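Local coordinates for protein putative transcriptional regulator (PDB 3R0A) that probably acts as a DNA-binding transcriptional regulator of the winged helix-turn-helix type, at residues Ala27-Met32 with Ser62-Leu66; Pro39-Thr45 with Val85-Ile90. The contacts are given in a common frame with arbitrary orientation. Residue numbers count along the deposited sequence, not the author numbering.

Interaction 1: residues Ala27-Met32 with Ser62-Leu66; sequences ADLNVM and SVKKL
This is a buried helix-helix crossing in the core of a winged helix-turn-helix domain: 27-32 belongs to the first helix of the three-helix bundle (26-37), and 62-66 to its third (56-68), the recognition helix in related DNA-binding domains. Both segments are regular alpha-helix, with V31 N to A27 O and M32 N to D28 O at 2.8 Å and L66 N to S62 O at 3.0 Å. Their axes come within 9.6 Å at a signed crossing angle of -75°. The backbones are closest at D28 and S62, 4.8 Å between CA atoms, and diverge to 7.8 Å at M32 and L66; the small S62 side chain, pointing toward the other helix, permits the close end. There the contact is polar. D28 (chi1 m) makes a salt bridge from OD2 to K65 NZ at 2.6 Å, with K65 extended through chi2 (t, t) before turning at chi3 (m). D28 OD1 lies 2.9 Å from S62 OG, whose proton can also go to T58 O. Water 1 donates to D28 OD1 (2.6 Å) and weakly accepts from K65 NZ (3.2 Å). The wider end is apolar: L66 CD1 (chi1 m, chi2 t) meets V31 CG1 at 4.2 Å and CB of selenomethionine M32 at 4.0 Å, while V31 CG1 reaches V63 CG2 at 4.1 Å. Beyond the pair, helix 14-22 packs on L29 and M32, L72 of strand 72-78 touches V63 and L66, and strand 84-90 meets M32 through I90 and V63 through Y88.

Interaction 2: residues Pro39-Thr45 with Val85-Ile90; sequences PDRWIDT and VYIYKI
Backbone pairing defines this contact. Residues 39-45, linking helix 26-37 to helix 45-51, become extended at W42 (phi/psi -104/118), I43 (-124/153) and D44 (-111/169), and run roughly antiparallel (148° end to end) to strand 85-90. I43 and Y88 form a single antiparallel hydrogen-bonded pair: I43 N to Y88 O is 3.2 Å and Y88 N to I43 O 2.9 Å, both at 168°. CA-H...O contacts flank it, W42 CA to Y88 O and I87 CA to I43 O, each 3.5 Å. Water takes over beyond the bridge. Water 4 joins T45 N to Y86 O (3.0 Å each), water 3 accepts from I90 N (3.1 Å) and lies 3.0 Å from R41 O, and water 2 donates to P39 O (2.7 Å) and I90 O (2.9 Å).

Among side chains, W42 (chi1 m, chi2 94°) lays its ring across the strand, over K89 and beside I87. K89 CB (chi1 t) sits 3.5 Å from the centroid of the W42 six-membered ring and 8° off its normal, a CH-pi contact, while W42 CE3 meets I87 CG1 at 3.9 Å. D44 CB touches I87 CG2 at 3.8 Å; its OD1 instead caps A47 N, making D44 the N-cap of helix 45-51.

One bridge plus waters thus satisfies backbone groups with little regular sheet, as where the extended piece after a winged-helix domain's first helix meets the wing; W42 covers K89's aliphatic part.

From the N terminus, helix 26-37 supplies the first side of interaction 1, and the chain then passes through 39-45, the first side of interaction 2, before helix 45-51. Helix 56-68 returns to close interaction 1 across 29 intervening residues; strand 72-78 leads through the wing hairpin to strand 84-90, which closes interaction 2 across 39. The segments alternate, so the two loops cross. Their centres are 12 Å apart and they touch directly: V63 CG1 lies 3.3 Å from Y88 CZ and 3.8 Å from T45 CG2, and M32 O is 3.7 Å from I90 CD1. Together they tie the helical bundle to the wing of the winged-helix domain.

Interaction 1: residues Ala27-Met32 with Ser62-Leu66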
# COMPACT_ATOMS: atom_id res chain seq x y z
N ALA B 27 16.65 -12.42 -11.58
CA ALA B 27 17.84 -12.11 -12.34
C ALA B 27 18.02 -10.62 -12.58
O ALA B 27 19.11 -10.11 -12.32
CB ALA B 27 17.81 -12.88 -13.66
N ASP B 28 16.96 -9.91 -13.03
CA ASP B 28 17.00 -8.45 -13.23
C ASP B 28 17.43 -7.76 -11.97
O ASP B 28 18.13 -6.75 -12.00
CB ASP B 28 15.62 -7.85 -13.55
CG ASP B 28 15.04 -8.31 -14.85
OD1 ASP B 28 15.81 -8.71 -15.77
OD2 ASP B 28 13.79 -8.25 -14.96
N LEU B 29 16.94 -8.27 -10.85
CA LEU B 29 17.21 -7.65 -9.58
C LEU B 29 18.68 -7.84 -9.22
O LEU B 29 19.37 -6.89 -8.84
CB LEU B 29 16.28 -8.22 -8.50
CG LEU B 29 16.70 -7.84 -7.09
CD1 LEU B 29 16.34 -6.37 -6.78
CD2 LEU B 29 16.12 -8.81 -6.08
N ASN B 30 19.14 -9.09 -9.36
CA ASN B 30 20.56 -9.43 -9.20
C ASN B 30 21.49 -8.66 -10.15
O ASN B 30 22.61 -8.35 -9.79
CB ASN B 30 20.78 -10.92 -9.35
CG ASN B 30 20.52 -11.67 -8.04
OD1 ASN B 30 20.37 -12.89 -8.04
ND2 ASN B 30 20.47 -10.94 -6.94
N VAL B 31 21.01 -8.35 -11.35
CA VAL B 31 21.76 -7.44 -12.22
C VAL B 31 21.73 -6.03 -11.66
O VAL B 31 22.76 -5.39 -11.58
CB VAL B 31 21.29 -7.49 -13.69
CG1 VAL B 31 21.68 -6.24 -14.44
CG2 VAL B 31 21.80 -8.77 -14.38
N MSE B 32 20.56 -5.54 -11.25
CA MSE B 32 20.51 -4.22 -10.62
C MSE B 32 21.45 -4.16 -9.40
O MSE B 32 22.14 -3.15 -9.22
CB MSE B 32 19.10 -3.86 -10.17
CG MSE B 32 18.94 -2.44 -9.63
SE MSE B 32 17.04 -2.23 -9.25
CE MSE B 32 16.81 -0.40 -9.64
N SER B 62 17.92 -7.84 -18.99
CA SER B 62 17.74 -7.11 -17.73
C SER B 62 18.16 -5.69 -17.93
O SER B 62 17.48 -4.76 -17.49
CB SER B 62 18.61 -7.72 -16.62
OG SER B 62 18.54 -9.14 -16.61
N VAL B 63 19.28 -5.54 -18.64
CA VAL B 63 19.97 -4.28 -18.78
C VAL B 63 19.17 -3.38 -19.68
O VAL B 63 19.14 -2.17 -19.47
CB VAL B 63 21.41 -4.52 -19.25
CG1 VAL B 63 21.83 -3.59 -20.34
CG2 VAL B 63 22.36 -4.40 -18.07
N LYS B 64 18.48 -3.97 -20.66
CA LYS B 64 17.64 -3.21 -21.55
C LYS B 64 16.43 -2.65 -20.82
O LYS B 64 16.08 -1.49 -20.99
CB LYS B 64 17.19 -4.07 -22.73
CG LYS B 64 16.13 -3.42 -23.60
CD LYS B 64 16.15 -4.01 -25.02
CE LYS B 64 14.75 -4.03 -25.65
NZ LYS B 64 14.06 -5.29 -25.29
N LYS B 65 15.79 -3.51 -20.03
CA LYS B 65 14.64 -3.15 -19.23
C LYS B 65 14.96 -2.01 -18.24
O LYS B 65 14.18 -1.09 -18.09
CB LYS B 65 14.16 -4.37 -18.46
CG LYS B 65 12.78 -4.20 -17.79
CD LYS B 65 12.48 -5.31 -16.78
CE LYS B 65 11.94 -6.57 -17.44
NZ LYS B 65 11.70 -7.60 -16.37
N LEU B 66 16.12 -2.09 -17.60
CA LEU B 66 16.51 -1.17 -16.55
C LEU B 66 16.76 0.18 -17.16
O LEU B 66 16.22 1.19 -16.70
CB LEU B 66 17.76 -1.67 -15.85
CG LEU B 66 17.54 -2.87 -14.94
CD1 LEU B 66 18.79 -3.19 -14.12
CD2 LEU B 66 16.33 -2.59 -14.02
O HOH W 1 14.23 -8.90 -17.82

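Interaction 2: residues Pro39-Thr45 with Val85-Ile90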
# COMPACT_ATOMS: atom_id res chain seq x y z
N PRO B 39 28.82 1.20 -7.62
CA PRO B 39 28.06 2.35 -8.10
C PRO B 39 28.74 3.18 -9.20
O PRO B 39 28.05 3.74 -10.06
CB PRO B 39 27.89 3.20 -6.84
CG PRO B 39 29.00 2.75 -5.94
CD PRO B 39 29.10 1.29 -6.18
N ASP B 40 30.08 3.25 -9.17
CA ASP B 40 30.83 4.21 -9.99
C ASP B 40 31.28 3.63 -11.33
O ASP B 40 31.73 4.37 -12.20
CB ASP B 40 32.07 4.69 -9.24
CG ASP B 40 31.73 5.48 -7.99
OD1 ASP B 40 30.70 6.20 -7.98
OD2 ASP B 40 32.51 5.36 -7.01
N ARG B 41 31.15 2.32 -11.47
CA ARG B 41 31.66 1.62 -12.64
C ARG B 41 30.78 1.80 -13.86
O ARG B 41 29.56 1.93 -13.76
CB ARG B 41 31.83 0.13 -12.35
CG ARG B 41 33.05 -0.49 -13.05
CD ARG B 41 34.32 -0.51 -12.17
NE ARG B 41 35.55 -0.51 -12.98
CZ ARG B 41 36.48 0.46 -12.97
NH1 ARG B 41 36.34 1.52 -12.17
NH2 ARG B 41 37.55 0.37 -13.73
N TRP B 42 31.43 1.82 -15.01
CA TRP B 42 30.77 1.63 -16.28
C TRP B 42 31.11 0.21 -16.72
O TRP B 42 32.29 -0.17 -16.91
CB TRP B 42 31.28 2.64 -17.29
CG TRP B 42 30.79 4.04 -17.08
CD1 TRP B 42 31.41 5.04 -16.39
CD2 TRP B 42 29.60 4.62 -17.64
NE1 TRP B 42 30.67 6.20 -16.46
CE2 TRP B 42 29.56 5.97 -17.22
CE3 TRP B 42 28.55 4.13 -18.44
CZ2 TRP B 42 28.51 6.84 -17.58
CZ3 TRP B 42 27.50 4.99 -18.78
CH2 TRP B 42 27.50 6.33 -18.36
N ILE B 43 30.06 -0.60 -16.86
CA ILE B 43 30.21 -2.02 -17.16
C ILE B 43 29.42 -2.31 -18.43
O ILE B 43 28.47 -1.59 -18.78
CB ILE B 43 29.73 -2.91 -15.96
CG1 ILE B 43 30.31 -2.37 -14.63
CG2 ILE B 43 30.10 -4.39 -16.17
CD1 ILE B 43 29.52 -2.78 -13.37
N ASP B 44 29.86 -3.33 -19.16
CA ASP B 44 29.12 -3.80 -20.31
C ASP B 44 28.53 -5.17 -20.03
O ASP B 44 28.86 -5.82 -19.03
CB ASP B 44 29.97 -3.80 -21.59
CG ASP B 44 31.29 -4.51 -21.40
OD1 ASP B 44 31.29 -5.69 -21.00
OD2 ASP B 44 32.33 -3.87 -21.66
N THR B 45 27.65 -5.60 -20.92
CA THR B 45 26.91 -6.84 -20.75
C THR B 45 27.79 -8.09 -20.90
O THR B 45 27.52 -9.11 -20.26
CB THR B 45 25.74 -6.91 -21.71
OG1 THR B 45 26.22 -6.71 -23.04
CG2 THR B 45 24.75 -5.82 -21.35
N VAL B 85 30.20 -0.62 -28.28
CA VAL B 85 29.62 -1.48 -27.26
C VAL B 85 28.98 -0.55 -26.20
O VAL B 85 29.65 0.35 -25.66
CB VAL B 85 30.73 -2.40 -26.68
CG1 VAL B 85 31.92 -1.58 -26.26
CG2 VAL B 85 30.23 -3.27 -25.54
N TYR B 86 27.69 -0.74 -25.94
CA TYR B 86 26.97 0.07 -24.95
C TYR B 86 27.56 -0.21 -23.61
O TYR B 86 27.85 -1.35 -23.29
CB TYR B 86 25.50 -0.27 -24.90
CG TYR B 86 24.66 0.21 -26.05
CD1 TYR B 86 24.59 1.58 -26.39
CD2 TYR B 86 23.90 -0.69 -26.79
CE1 TYR B 86 23.81 2.01 -27.43
CE2 TYR B 86 23.11 -0.26 -27.84
CZ TYR B 86 23.07 1.07 -28.16
OH TYR B 86 22.26 1.47 -29.23
N ILE B 87 27.79 0.82 -22.83
CA ILE B 87 28.15 0.62 -21.41
C ILE B 87 27.16 1.34 -20.49
O ILE B 87 26.63 2.38 -20.87
CB ILE B 87 29.60 1.06 -21.09
CG1 ILE B 87 29.90 2.43 -21.71
CG2 ILE B 87 30.60 -0.06 -21.52
CD1 ILE B 87 31.24 3.07 -21.20
N TYR B 88 26.95 0.80 -19.29
CA TYR B 88 25.90 1.28 -18.38
C TYR B 88 26.42 1.67 -17.02
O TYR B 88 27.33 1.03 -16.49
CB TYR B 88 24.81 0.22 -18.22
CG TYR B 88 24.26 -0.25 -19.54
CD1 TYR B 88 23.11 0.33 -20.07
CD2 TYR B 88 24.90 -1.27 -20.27
CE1 TYR B 88 22.60 -0.09 -21.27
CE2 TYR B 88 24.40 -1.68 -21.49
CZ TYR B 88 23.25 -1.08 -21.98
OH TYR B 88 22.70 -1.46 -23.17
N LYS B 89 25.85 2.73 -16.45
CA LYS B 89 26.18 3.11 -15.06
C LYS B 89 24.89 3.36 -14.27
O LYS B 89 23.99 4.05 -14.72
CB LYS B 89 27.17 4.30 -15.01
CG LYS B 89 27.78 4.60 -13.63
CD LYS B 89 27.26 5.90 -13.00
CE LYS B 89 28.10 7.12 -13.39
NZ LYS B 89 29.07 7.43 -12.30
N ILE B 90 24.79 2.75 -13.10
CA ILE B 90 23.57 2.88 -12.30
C ILE B 90 23.42 4.33 -11.85
O ILE B 90 24.40 4.95 -11.45
CB ILE B 90 23.52 1.86 -11.13
CG1 ILE B 90 22.09 1.75 -10.58
CG2 ILE B 90 24.63 2.14 -10.04
CD1 ILE B 90 21.70 0.36 -10.19
O HOH W 2 26.09 5.31 -9.14
O HOH W 3 27.22 1.23 -12.03
O HOH W 4 27.14 -4.27 -23.60